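PDB 4YWT: glypican-1, which bears heparan sulfate at the cell surface and, through those chains, binds alpha-4(V) collagen and takes part in Schwann cell myelination. Local coordinates for residues A[220-225]-A[297-302]; A[302-307]-A[376-381]; A[290-295]-A[457-462]; A[206-211]-A[310-315]; A[93-98]-A[231-236]. The protein carries 3 engineered substitutions. One frame throughout, in Å; residues are numbered along the deposited sequence. Where two conformers were deposited one is given.

Contact 1: A[220-225]-A[297-302]; sequences RSFVQG and VLITDK
Thr-300 OG1 donates a hydrogen bond of 2.7 Å to Val-297 O, three residues back along its own segment, with a C=O...donor angle of 150° and the donor tilted somewhat from the carbonyl plane. This bond helps to hold the rotation of a side chain whose other branch works across the contact. With chi1 at 63° the hydroxyl lies between the backbone N and the carbonyl carbon, and the methyl is carried to the far side from the carbonyl carbon. Thr-300 CG2 then comes within 3.6 Å of Phe-222 CE1, approaching the ring at a slant. The neighbouring Ile-299 uses its branch methyl, and Ile-299 CG2 rests 3.7 Å from Phe-222 CD1 at the ring edge, close to the ring plane. No hydrogen bond crosses between the segments; two methyl groups against the CD1-CE1 part of the Phe-222 ring make the join, and all three residues are buried. The segments run in opposite senses, part of the helical packing of the elongated glypican core. Ile-299 also packs on Leu-466 of helix 450-471, while Thr-300 touches Val-378 and Lys-382 of helix 373-387. Phe-222 meets the ring of Phe-106 on helix 70-129, so the contact between helix 204-236 and segment 297-302 lies among three further helices.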
# COMPACT_ATOMS: atom_id res chain seq x y z
N ARG A 220 7.55 -6.43 10.55
CA ARG A 220 7.62 -7.30 9.38
C ARG A 220 6.29 -7.35 8.64
O ARG A 220 6.25 -7.25 7.41
CB ARG A 220 8.04 -8.71 9.78
CG ARG A 220 8.25 -9.63 8.59
CD ARG A 220 7.76 -11.04 8.88
NE ARG A 220 8.51 -11.68 9.95
CZ ARG A 220 8.04 -12.66 10.71
NH1 ARG A 220 6.80 -13.10 10.53
NH2 ARG A 220 8.79 -13.19 11.66
N SER A 221 5.20 -7.52 9.39
CA SER A 221 3.87 -7.61 8.79
C SER A 221 3.47 -6.30 8.12
O SER A 221 2.84 -6.29 7.07
CB SER A 221 2.84 -8.01 9.84
OG SER A 221 3.16 -9.27 10.41
N PHE A 222 3.84 -5.18 8.74
CA PHE A 222 3.55 -3.87 8.17
C PHE A 222 4.27 -3.70 6.83
O PHE A 222 3.64 -3.36 5.81
CB PHE A 222 3.94 -2.76 9.14
CG PHE A 222 3.63 -1.38 8.64
CD1 PHE A 222 2.34 -0.87 8.71
CD2 PHE A 222 4.63 -0.58 8.11
CE1 PHE A 222 2.06 0.40 8.25
CE2 PHE A 222 4.35 0.69 7.65
CZ PHE A 222 3.07 1.18 7.72
N VAL A 223 5.58 -3.94 6.84
CA VAL A 223 6.37 -3.83 5.62
C VAL A 223 5.84 -4.75 4.51
O VAL A 223 5.67 -4.33 3.35
CB VAL A 223 7.86 -4.14 5.90
CG1 VAL A 223 8.61 -4.47 4.62
CG2 VAL A 223 8.51 -2.97 6.63
N GLN A 224 5.56 -6.00 4.88
CA GLN A 224 4.96 -6.97 3.97
C GLN A 224 3.65 -6.45 3.37
O GLN A 224 3.40 -6.61 2.18
CB GLN A 224 4.70 -8.29 4.70
CG GLN A 224 5.67 -9.40 4.36
CD GLN A 224 5.58 -10.58 5.31
OE1 GLN A 224 4.76 -10.58 6.23
NE2 GLN A 224 6.41 -11.59 5.09
N GLY A 225 2.83 -5.82 4.21
CA GLY A 225 1.59 -5.22 3.77
C GLY A 225 1.81 -4.12 2.74
O GLY A 225 1.11 -4.06 1.72
N VAL A 297 -3.00 0.05 9.48
CA VAL A 297 -3.05 1.18 10.39
C VAL A 297 -3.02 0.65 11.83
O VAL A 297 -2.32 1.20 12.68
CB VAL A 297 -4.31 2.04 10.17
CG1 VAL A 297 -4.54 2.98 11.35
CG2 VAL A 297 -4.19 2.83 8.88
N LEU A 298 -3.76 -0.42 12.07
CA LEU A 298 -3.84 -1.00 13.41
C LEU A 298 -2.52 -1.58 13.90
O LEU A 298 -2.17 -1.42 15.07
CB LEU A 298 -4.91 -2.09 13.45
CG LEU A 298 -6.33 -1.62 13.76
CD1 LEU A 298 -7.29 -2.80 13.87
CD2 LEU A 298 -6.34 -0.80 15.05
N ILE A 299 -1.78 -2.26 13.02
CA ILE A 299 -0.57 -2.97 13.42
C ILE A 299 0.53 -2.02 13.91
O ILE A 299 1.40 -2.43 14.69
CB ILE A 299 -0.02 -3.84 12.26
CG1 ILE A 299 0.99 -4.87 12.80
CG2 ILE A 299 0.61 -2.98 11.18
CD1 ILE A 299 0.40 -5.85 13.79
N THR A 300 0.48 -0.76 13.49
CA THR A 300 1.52 0.20 13.86
C THR A 300 1.55 0.48 15.36
O THR A 300 2.57 0.90 15.90
CB THR A 300 1.34 1.54 13.11
OG1 THR A 300 0.10 2.15 13.49
CG2 THR A 300 1.37 1.32 11.61
N ASP A 301 0.42 0.25 16.03
CA ASP A 301 0.34 0.45 17.47
C ASP A 301 1.26 -0.52 18.21
O ASP A 301 1.79 -0.21 19.28
CB ASP A 301 -1.10 0.26 17.96
CG ASP A 301 -2.01 1.40 17.53
OD1 ASP A 301 -1.51 2.51 17.27
OD2 ASP A 301 -3.24 1.18 17.45
N LYS A 302 1.46 -1.69 17.61
CA LYS A 302 2.24 -2.76 18.24
C LYS A 302 3.74 -2.52 18.15
O LYS A 302 4.52 -3.31 18.68
CB LYS A 302 1.89 -4.11 17.60
CG LYS A 302 0.46 -4.54 17.82
CD LYS A 302 0.08 -4.44 19.29
CE LYS A 302 -1.22 -5.17 19.58
NZ LYS A 302 -1.53 -5.17 21.04

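Contact 2: A[302-307]-A[376-381]; sequences KFWGTS and KLVSEA
Val-378 pushes a single methyl towards two consecutive aromatic residues, Phe-303 and Trp-304, where the connection following helix 286-299 passes helix 373-387 in the mainly helical glypican core. The tight part is confined to these three side chains. Val-378 CG2 comes within 3.7 Å of Trp-304 CH2, at the far end of the indole, and within 3.9 Å of Phe-303 CD2. It approaches both rings at a slant. The valine and the tryptophan side chains pass alongside in opposite directions, whereas the phenylalanine lies askew to the valine. Both aromatic side chains leave the backbone in the same sense, with CG turned away from the carbonyl carbon (chi1 -68° for Phe-303 and -55° for Trp-304), and both rings point to the helix. Phe-303 and Val-378 are buried, and Phe-303 has a further edge-to-face partner in Phe-110 of helix 70-129. The rest of the contact is looser. Beyond Gly-305 the loop turns away from the helix, and Thr-306 and Ser-307 are exposed and poorly ordered. On the helix, Ser-379 and Glu-380 face outward on the solvent side. No hydrogen bond joins the segments, and the backbones remain well separated, with Phe-303 CA 9.5 Å from Val-378 CA. Within the loop, Phe-303 CB covers one face of the Trp-304 ring, 3.7 Å above its plane and displaced toward the rim.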
# COMPACT_ATOMS: atom_id res chain seq x y z
N LYS A 302 1.46 -1.69 17.61
CA LYS A 302 2.24 -2.76 18.24
C LYS A 302 3.74 -2.52 18.15
O LYS A 302 4.52 -3.31 18.68
CB LYS A 302 1.89 -4.11 17.60
CG LYS A 302 0.46 -4.54 17.82
CD LYS A 302 0.08 -4.44 19.29
CE LYS A 302 -1.22 -5.17 19.58
NZ LYS A 302 -1.53 -5.17 21.04
N PHE A 303 4.14 -1.44 17.49
CA PHE A 303 5.56 -1.09 17.39
C PHE A 303 6.10 -0.71 18.77
O PHE A 303 7.30 -0.84 19.03
CB PHE A 303 5.78 0.05 16.40
CG PHE A 303 5.49 -0.32 14.96
CD1 PHE A 303 5.18 -1.62 14.61
CD2 PHE A 303 5.54 0.65 13.97
CE1 PHE A 303 4.92 -1.95 13.29
CE2 PHE A 303 5.28 0.32 12.65
CZ PHE A 303 4.97 -0.98 12.31
N TRP A 304 5.21 -0.25 19.64
CA TRP A 304 5.59 0.09 21.01
C TRP A 304 4.78 -0.71 22.03
O TRP A 304 3.78 -1.35 21.69
CB TRP A 304 5.38 1.58 21.28
CG TRP A 304 6.09 2.48 20.33
CD1 TRP A 304 7.34 3.00 20.47
CD2 TRP A 304 5.57 3.00 19.10
NE1 TRP A 304 7.65 3.80 19.40
CE2 TRP A 304 6.58 3.82 18.54
CE3 TRP A 304 4.37 2.85 18.42
CZ2 TRP A 304 6.40 4.49 17.33
CZ3 TRP A 304 4.20 3.51 17.21
CH2 TRP A 304 5.21 4.32 16.68
N GLY A 305 5.22 -0.66 23.28
CA GLY A 305 4.46 -1.21 24.38
C GLY A 305 3.57 -0.15 24.99
O GLY A 305 3.49 0.97 24.47
N THR A 306 2.89 -0.49 26.08
CA THR A 306 1.98 0.44 26.74
C THR A 306 2.62 1.18 27.92
O THR A 306 1.97 2.01 28.56
CB THR A 306 0.72 -0.29 27.24
OG1 THR A 306 1.10 -1.36 28.11
CG2 THR A 306 -0.08 -0.85 26.07
N SER A 307 3.88 0.89 28.20
CA SER A 307 4.53 1.39 29.40
C SER A 307 5.26 2.73 29.22
O SER A 307 5.90 3.22 30.14
CB SER A 307 5.52 0.35 29.94
OG SER A 307 4.84 -0.81 30.39
N LYS A 376 6.91 9.70 13.88
CA LYS A 376 6.61 10.62 12.80
C LYS A 376 6.28 9.85 11.52
O LYS A 376 5.32 10.17 10.81
CB LYS A 376 7.77 11.58 12.55
CG LYS A 376 8.08 12.51 13.71
CD LYS A 376 9.04 13.60 13.28
CE LYS A 376 9.51 14.43 14.47
NZ LYS A 376 8.36 14.94 15.26
N LEU A 377 7.10 8.84 11.25
CA LEU A 377 6.87 7.97 10.10
C LEU A 377 5.50 7.31 10.18
O LEU A 377 4.81 7.19 9.18
CB LEU A 377 7.96 6.90 10.02
CG LEU A 377 9.33 7.35 9.50
CD1 LEU A 377 10.32 6.21 9.58
CD2 LEU A 377 9.22 7.88 8.08
N VAL A 378 5.12 6.89 11.38
CA VAL A 378 3.83 6.25 11.59
C VAL A 378 2.67 7.23 11.38
O VAL A 378 1.67 6.88 10.77
CB VAL A 378 3.73 5.61 13.00
CG1 VAL A 378 2.29 5.39 13.41
CG2 VAL A 378 4.50 4.29 13.02
N SER A 379 2.83 8.46 11.87
CA SER A 379 1.81 9.49 11.66
C SER A 379 1.61 9.77 10.17
O SER A 379 0.48 9.74 9.66
CB SER A 379 2.18 10.78 12.39
OG SER A 379 1.93 10.67 13.78
N GLU A 380 2.71 10.04 9.48
CA GLU A 380 2.67 10.31 8.05
C GLU A 380 2.05 9.14 7.28
O GLU A 380 1.20 9.33 6.41
CB GLU A 380 4.07 10.60 7.52
CG GLU A 380 4.21 10.54 6.01
CD GLU A 380 3.48 11.67 5.30
OE1 GLU A 380 3.10 12.65 5.97
OE2 GLU A 380 3.29 11.57 4.07
N ALA A 381 2.47 7.93 7.63
CA ALA A 381 1.98 6.72 6.97
C ALA A 381 0.48 6.52 7.18
O ALA A 381 -0.24 6.16 6.25
CB ALA A 381 2.75 5.50 7.45

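Contact 3: A[290-295]-A[457-462]; sequences RNLLDS and MQLKIM
Leu-292 meets Leu-459 and Met-462 through aliphatic carbons alone, with no flat group between them. The two methyls of Leu-292 divide the work. Leu-292 CD2 touches Leu-459 CD2 at 3.6 Å, methyl against methyl, with the two leucine side chains crossing at about a right angle. Leu-292 CD1 lies against the root of the methionine, 3.6 Å from Met-462 CG and 3.7 Å from Met-462 CB. Because Met-462 bends at both chi2 and chi3, its sulfur end leads away from Leu-292 and the contact is left to the methylene groups. This is helix-on-helix packing in the elongated, mainly alpha-helical glypican core, joining helix 286-299 to helix 450-471, the last modelled helix of the chain. The backbones come close, with Leu-292 CA 6.2 Å from Leu-459 CA. The polar Ser-295, buried beside this apolar patch, turns its hydroxyl back along its own helix, and Ser-295 OG donates to Leu-292 O at 2.9 Å. Helix 204-236 covers the same helix 450-471 residues through Val-232 against Leu-459, and Gln-224 and Val-228 against Met-462.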
# COMPACT_ATOMS: atom_id res chain seq x y z
N ARG A 290 -9.63 -1.87 1.78
CA ARG A 290 -9.95 -1.20 3.03
C ARG A 290 -9.61 -2.06 4.24
O ARG A 290 -9.13 -1.55 5.25
CB ARG A 290 -11.43 -0.82 3.07
CG ARG A 290 -11.82 0.29 2.11
CD ARG A 290 -13.29 0.65 2.26
NE ARG A 290 -13.72 1.61 1.24
CZ ARG A 290 -13.65 2.93 1.37
NH1 ARG A 290 -13.15 3.46 2.48
NH2 ARG A 290 -14.08 3.71 0.39
N ASN A 291 -9.87 -3.36 4.14
CA ASN A 291 -9.52 -4.29 5.22
C ASN A 291 -8.02 -4.30 5.48
O ASN A 291 -7.57 -4.16 6.63
CB ASN A 291 -10.00 -5.71 4.88
CG ASN A 291 -11.50 -5.87 5.05
OD1 ASN A 291 -12.13 -5.16 5.83
ND2 ASN A 291 -12.07 -6.82 4.32
N LEU A 292 -7.25 -4.47 4.40
CA LEU A 292 -5.80 -4.49 4.50
C LEU A 292 -5.27 -3.21 5.11
O LEU A 292 -4.49 -3.24 6.06
CB LEU A 292 -5.16 -4.71 3.13
CG LEU A 292 -3.64 -4.89 3.24
CD1 LEU A 292 -3.33 -6.15 4.02
CD2 LEU A 292 -2.97 -4.91 1.88
N LEU A 293 -5.70 -2.07 4.57
CA LEU A 293 -5.21 -0.78 5.05
C LEU A 293 -5.62 -0.53 6.50
O LEU A 293 -4.88 0.09 7.26
CB LEU A 293 -5.70 0.36 4.16
CG LEU A 293 -4.75 0.76 3.02
CD1 LEU A 293 -4.62 -0.35 1.99
CD2 LEU A 293 -5.22 2.05 2.37
N ASP A 294 -6.79 -1.04 6.89
CA ASP A 294 -7.24 -0.94 8.27
C ASP A 294 -6.33 -1.73 9.20
O ASP A 294 -5.88 -1.22 10.23
CB ASP A 294 -8.68 -1.44 8.41
CG ASP A 294 -9.69 -0.31 8.43
OD1 ASP A 294 -9.38 0.78 7.90
OD2 ASP A 294 -10.79 -0.51 8.99
N SER A 295 -6.04 -2.98 8.83
CA SER A 295 -5.16 -3.81 9.66
C SER A 295 -3.74 -3.25 9.69
O SER A 295 -3.00 -3.44 10.66
CB SER A 295 -5.17 -5.26 9.16
OG SER A 295 -4.47 -5.39 7.94
N MET A 457 -7.45 -11.90 -3.57
CA MET A 457 -6.95 -13.00 -2.76
C MET A 457 -5.70 -12.60 -1.98
O MET A 457 -5.58 -12.88 -0.78
CB MET A 457 -6.66 -14.24 -3.61
CG MET A 457 -7.89 -14.95 -4.16
SD MET A 457 -9.29 -15.03 -3.01
CE MET A 457 -8.56 -15.78 -1.56
N GLN A 458 -4.77 -11.94 -2.67
CA GLN A 458 -3.55 -11.44 -2.02
C GLN A 458 -3.88 -10.53 -0.84
O GLN A 458 -3.32 -10.68 0.26
CB GLN A 458 -2.67 -10.70 -3.03
CG GLN A 458 -2.11 -11.58 -4.13
CD GLN A 458 -1.23 -12.70 -3.59
OE1 GLN A 458 -0.13 -12.45 -3.10
NE2 GLN A 458 -1.71 -13.93 -3.67
N LEU A 459 -4.80 -9.59 -1.07
CA LEU A 459 -5.25 -8.69 -0.01
C LEU A 459 -5.81 -9.47 1.18
O LEU A 459 -5.48 -9.18 2.33
CB LEU A 459 -6.30 -7.71 -0.53
CG LEU A 459 -5.86 -6.72 -1.62
CD1 LEU A 459 -7.04 -5.86 -2.06
CD2 LEU A 459 -4.72 -5.85 -1.14
N LYS A 460 -6.66 -10.46 0.89
CA LYS A 460 -7.21 -11.32 1.94
C LYS A 460 -6.11 -11.97 2.78
O LYS A 460 -6.12 -11.88 4.02
CB LYS A 460 -8.08 -12.42 1.33
CG LYS A 460 -9.39 -11.96 0.72
CD LYS A 460 -10.28 -13.16 0.43
CE LYS A 460 -11.44 -12.80 -0.49
NZ LYS A 460 -12.13 -14.03 -0.97
N ILE A 461 -5.17 -12.62 2.10
CA ILE A 461 -4.08 -13.32 2.77
C ILE A 461 -3.24 -12.40 3.65
O ILE A 461 -3.00 -12.69 4.83
CB ILE A 461 -3.17 -14.02 1.75
CG1 ILE A 461 -3.95 -15.13 1.02
CG2 ILE A 461 -1.94 -14.60 2.43
CD1 ILE A 461 -3.25 -15.67 -0.20
N MET A 462 -2.79 -11.28 3.08
CA MET A 462 -1.98 -10.34 3.83
C MET A 462 -2.74 -9.79 5.03
O MET A 462 -2.19 -9.66 6.13
CB MET A 462 -1.51 -9.19 2.93
CG MET A 462 -0.47 -8.28 3.56
SD MET A 462 1.06 -9.13 3.97
CE MET A 462 1.06 -8.97 5.75

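Contact 4: A[206-211]-A[310-315]; sequences RELRLR and ESVIGS
A chi1 of 68° at Val-312 wedges CG1 between the residue's own backbone N and carbonyl carbon and sends CG2 to the side remote from N, so that its two methyls meet different parts of helix 204-236. Val-312 CG1 lies against the backbone, 3.5 Å from Arg-211 O. Val-312 CG2 meets the leucine one turn earlier, 3.8 Å from Leu-208 CD1, the two side chains crossing at about a right angle. Between these touches the stems pack directly, with Arg-211 CB 3.9 Å from Val-312 CB. Arg-211 leaves the helix with CG turned from the carbonyl carbon (chi1 -71°) and continues extended to NE, which takes its guanidinium along the side of the loop. On its own helix Arg-211 NE forms a salt bridge to Glu-207 OE2, one turn back, at 3.2 Å, meeting the oxygen nearly end-on to its C-O bond, with a donor angle of 152°. The opposite charge of Glu-207 probably helps keep the arginine in this position. In this mainly helical core the loop segment contains a short 3-10 turn at 312-313, just ahead of helix 316-328. The turn is tied internally, with Ser-315 OG donating to Ser-311 O at 2.9 Å from above the carbonyl plane. A water lies at the guanidinium edge, in its plane, and accepts from Arg-211 NH2 and from Val-312 N, a weak water-mediated link between segments that share no direct hydrogen bond. Trp-319 of helix 316-328 packs on Glu-207, Arg-211 and Val-312, while Leu-320 of the same helix touches Leu-208.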
# COMPACT_ATOMS: atom_id res chain seq x y z
N ARG A 206 12.66 -11.63 29.93
CA ARG A 206 11.22 -11.70 29.70
C ARG A 206 10.73 -10.47 28.94
O ARG A 206 10.01 -10.59 27.94
CB ARG A 206 10.47 -11.85 31.02
CG ARG A 206 8.96 -11.80 30.88
CD ARG A 206 8.27 -12.03 32.21
NE ARG A 206 6.83 -11.81 32.13
CZ ARG A 206 6.16 -10.91 32.84
NH1 ARG A 206 6.81 -10.13 33.70
NH2 ARG A 206 4.85 -10.77 32.69
N GLU A 207 11.11 -9.29 29.43
CA GLU A 207 10.78 -8.03 28.77
C GLU A 207 11.21 -8.06 27.31
O GLU A 207 10.43 -7.74 26.41
CB GLU A 207 11.45 -6.86 29.49
CG GLU A 207 10.80 -6.49 30.82
CD GLU A 207 9.42 -5.89 30.65
OE1 GLU A 207 8.60 -6.00 31.58
OE2 GLU A 207 9.15 -5.31 29.57
N LEU A 208 12.46 -8.46 27.08
CA LEU A 208 13.00 -8.58 25.74
C LEU A 208 12.18 -9.57 24.92
O LEU A 208 11.89 -9.32 23.75
CB LEU A 208 14.46 -9.01 25.77
CG LEU A 208 15.13 -9.10 24.39
CD1 LEU A 208 15.05 -7.76 23.67
CD2 LEU A 208 16.57 -9.57 24.51
N ARG A 209 11.82 -10.70 25.53
CA ARG A 209 11.03 -11.72 24.84
C ARG A 209 9.72 -11.13 24.32
O ARG A 209 9.46 -11.14 23.11
CB ARG A 209 10.74 -12.91 25.75
CG ARG A 209 10.08 -14.08 25.03
CD ARG A 209 9.70 -15.21 25.97
NE ARG A 209 8.44 -14.98 26.66
CZ ARG A 209 8.33 -14.70 27.96
NH1 ARG A 209 9.41 -14.64 28.72
NH2 ARG A 209 7.13 -14.50 28.50
N LEU A 210 8.91 -10.63 25.24
CA LEU A 210 7.60 -10.07 24.90
C LEU A 210 7.72 -8.95 23.87
O LEU A 210 7.11 -9.00 22.79
CB LEU A 210 6.91 -9.55 26.16
CG LEU A 210 6.49 -10.60 27.19
CD1 LEU A 210 6.11 -9.94 28.51
CD2 LEU A 210 5.34 -11.44 26.66
N ARG A 211 8.52 -7.94 24.21
CA ARG A 211 8.66 -6.76 23.36
C ARG A 211 9.14 -7.09 21.96
O ARG A 211 8.56 -6.64 20.98
CB ARG A 211 9.60 -5.74 24.01
CG ARG A 211 9.00 -5.06 25.23
CD ARG A 211 9.95 -4.05 25.84
NE ARG A 211 9.34 -3.37 26.98
CZ ARG A 211 8.58 -2.29 26.88
NH1 ARG A 211 8.06 -1.74 27.97
NH2 ARG A 211 8.32 -1.76 25.69
N GLU A 310 10.51 3.22 24.78
CA GLU A 310 10.78 3.33 23.35
C GLU A 310 10.67 1.96 22.70
O GLU A 310 10.46 0.95 23.38
CB GLU A 310 12.17 3.92 23.11
CG GLU A 310 13.25 3.28 23.98
CD GLU A 310 14.65 3.56 23.48
OE1 GLU A 310 14.81 3.86 22.28
OE2 GLU A 310 15.59 3.48 24.29
N SER A 311 10.84 1.90 21.39
CA SER A 311 10.64 0.65 20.67
C SER A 311 11.86 -0.25 20.82
O SER A 311 13.00 0.21 20.75
CB SER A 311 10.35 0.91 19.19
OG SER A 311 10.02 -0.30 18.53
N VAL A 312 11.61 -1.54 21.04
CA VAL A 312 12.68 -2.50 21.27
C VAL A 312 13.49 -2.75 20.00
O VAL A 312 14.65 -3.16 20.07
CB VAL A 312 12.11 -3.83 21.80
CG1 VAL A 312 11.29 -4.54 20.73
CG2 VAL A 312 13.22 -4.73 22.31
N ILE A 313 12.89 -2.47 18.85
CA ILE A 313 13.53 -2.69 17.56
C ILE A 313 14.87 -1.95 17.46
O ILE A 313 15.80 -2.39 16.79
CB ILE A 313 12.61 -2.26 16.40
CG1 ILE A 313 11.31 -3.08 16.43
CG2 ILE A 313 13.29 -2.44 15.05
CD1 ILE A 313 10.22 -2.53 15.54
N GLY A 314 14.96 -0.82 18.16
CA GLY A 314 16.19 -0.05 18.18
C GLY A 314 16.83 0.06 19.55
O GLY A 314 17.73 0.87 19.75
N SER A 315 16.37 -0.76 20.50
CA SER A 315 16.87 -0.66 21.87
C SER A 315 17.09 -2.00 22.57
O SER A 315 17.02 -2.09 23.79
CB SER A 315 15.90 0.19 22.71
OG SER A 315 14.69 -0.51 22.96
O HOH W 1 8.67 -2.47 22.35

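Contact 5: A[93-98]-A[231-236]; sequences RVLQAM and DVVRKV
Leu-95 and Val-233 form the apolar centre of this helix pair, with Leu-95 CD2 3.6 Å from Val-233 CG2 and the two branched side chains meeting at a slant. Beside them Gln-96 spreads its amide over the stem of an arginine: Gln-96 NE2 lies 3.5 Å from Arg-234 CB and also runs along Arg-234 CG. This is van der Waals contact, as no hydrogen bond crosses between the segments. The glutamine reaches so far because its chain is extended beyond CG. Arg-234, in contrast, bends at chi3, which carries its guanidinium away from Gln-96 and back along its own helix. There Arg-234 NH2 makes a salt bridge to Asp-231 OD1 at 3.3 Å, its hydrogen bond weak. The amide and guanidinium planes stand 66° apart. Behind these side chains helix 70-129 packs on helix 204-236 in the elongated glypican core, the two segments running nearly antiparallel, at 159°, with their axes 9.5 Å apart at closest approach. Leu-95 and Val-233 are buried, and Arg-234 is exposed. Helix 391-404 covers the apolar side, Phe-391 packing on Leu-95 and Trp-392 on Val-233, and helix 450-471 lies against Val-232 and Val-236 of helix 204-236.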
# COMPACT_ATOMS: atom_id res chain seq x y z
N ARG A 93 0.21 5.46 -11.08
CA ARG A 93 1.63 5.73 -10.90
C ARG A 93 1.89 6.57 -9.65
O ARG A 93 2.84 6.31 -8.91
CB ARG A 93 2.21 6.42 -12.13
CG ARG A 93 3.02 5.50 -13.02
CD ARG A 93 3.25 6.10 -14.40
NE ARG A 93 3.92 5.15 -15.29
CZ ARG A 93 4.11 5.35 -16.59
NH1 ARG A 93 3.68 6.46 -17.16
NH2 ARG A 93 4.73 4.42 -17.31
N VAL A 94 1.04 7.56 -9.43
CA VAL A 94 1.13 8.35 -8.20
C VAL A 94 1.00 7.46 -6.96
O VAL A 94 1.89 7.46 -6.07
CB VAL A 94 0.05 9.45 -8.16
CG1 VAL A 94 -0.02 10.09 -6.78
CG2 VAL A 94 0.32 10.50 -9.22
N LEU A 95 -0.08 6.68 -6.91
CA LEU A 95 -0.31 5.81 -5.75
C LEU A 95 0.87 4.85 -5.51
O LEU A 95 1.36 4.70 -4.38
CB LEU A 95 -1.60 5.01 -5.93
CG LEU A 95 -1.94 4.02 -4.81
CD1 LEU A 95 -2.07 4.75 -3.48
CD2 LEU A 95 -3.23 3.28 -5.13
N GLN A 96 1.32 4.22 -6.59
CA GLN A 96 2.43 3.27 -6.57
C GLN A 96 3.70 3.92 -6.04
O GLN A 96 4.42 3.32 -5.23
CB GLN A 96 2.66 2.72 -7.97
CG GLN A 96 3.27 1.33 -8.02
CD GLN A 96 3.39 0.80 -9.44
OE1 GLN A 96 2.54 1.07 -10.29
NE2 GLN A 96 4.45 0.05 -9.70
N ALA A 97 3.97 5.14 -6.49
CA ALA A 97 5.12 5.90 -6.00
C ALA A 97 5.02 6.11 -4.50
O ALA A 97 5.99 5.88 -3.76
CB ALA A 97 5.22 7.24 -6.73
N MET A 98 3.84 6.54 -4.04
CA MET A 98 3.63 6.76 -2.61
C MET A 98 3.93 5.49 -1.80
O MET A 98 4.76 5.51 -0.86
CB MET A 98 2.19 7.22 -2.35
CG MET A 98 1.93 7.71 -0.92
SD MET A 98 1.56 6.40 0.27
CE MET A 98 -0.05 5.87 -0.31
N ASP A 231 2.36 -4.17 -5.00
CA ASP A 231 2.26 -5.16 -6.08
C ASP A 231 0.84 -5.24 -6.65
O ASP A 231 0.66 -5.37 -7.86
CB ASP A 231 2.70 -6.54 -5.58
CG ASP A 231 4.20 -6.66 -5.46
OD1 ASP A 231 4.91 -5.86 -6.10
OD2 ASP A 231 4.67 -7.55 -4.72
N VAL A 232 -0.15 -5.15 -5.77
CA VAL A 232 -1.55 -5.18 -6.18
C VAL A 232 -1.85 -4.01 -7.10
O VAL A 232 -2.44 -4.19 -8.16
CB VAL A 232 -2.51 -5.15 -4.97
CG1 VAL A 232 -3.92 -4.79 -5.42
CG2 VAL A 232 -2.50 -6.49 -4.25
N VAL A 233 -1.44 -2.80 -6.70
CA VAL A 233 -1.66 -1.63 -7.55
C VAL A 233 -0.95 -1.80 -8.89
O VAL A 233 -1.55 -1.58 -9.96
CB VAL A 233 -1.17 -0.34 -6.86
CG1 VAL A 233 -1.25 0.84 -7.82
CG2 VAL A 233 -1.98 -0.08 -5.61
N ARG A 234 0.32 -2.20 -8.84
CA ARG A 234 1.11 -2.40 -10.06
C ARG A 234 0.46 -3.39 -11.03
O ARG A 234 0.50 -3.20 -12.24
CB ARG A 234 2.52 -2.88 -9.69
CG ARG A 234 3.38 -3.25 -10.89
CD ARG A 234 4.73 -3.80 -10.47
NE ARG A 234 4.61 -4.94 -9.56
CZ ARG A 234 4.41 -6.19 -9.96
NH1 ARG A 234 4.32 -6.48 -11.25
NH2 ARG A 234 4.32 -7.16 -9.06
N LYS A 235 -0.15 -4.44 -10.48
CA LYS A 235 -0.75 -5.48 -11.31
C LYS A 235 -2.12 -5.07 -11.85
O LYS A 235 -2.45 -5.33 -13.01
CB LYS A 235 -0.86 -6.78 -10.51
CG LYS A 235 0.47 -7.47 -10.30
CD LYS A 235 0.38 -8.58 -9.26
CE LYS A 235 1.73 -9.23 -9.03
NZ LYS A 235 1.83 -9.85 -7.68
N VAL A 236 -2.92 -4.43 -11.00
CA VAL A 236 -4.24 -3.96 -11.37
C VAL A 236 -4.15 -2.89 -12.46
O VAL A 236 -5.00 -2.83 -13.35
CB VAL A 236 -5.01 -3.40 -10.15
CG1 VAL A 236 -6.24 -2.61 -10.58
CG2 VAL A 236 -5.39 -4.53 -9.21

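In the fold
Helix 204-236 is the common element of contacts 4, 1 and 5, in that order along it; contacts 1 and 3 share helix 286-299. Contacts 1 and 3 are buried helix packing and touch each other where Met-462 CG lies 3.7 Å from Gly-225 CA. Contact 2 is also apolar but rests on loop aromatics, and it adjoins contact 1 through Phe-303 CZ, 3.8 Å from Phe-222 CB. Contact 4, largely buried though about 27 Å from the chain centre, is mixed in character, with a salt bridge inside its helix and weak water bonds across. It meets contact 2 by a probable hydrogen bond between Phe-303 O and Ser-311 OG. Contact 5, partly buried, grades from apolar to charged.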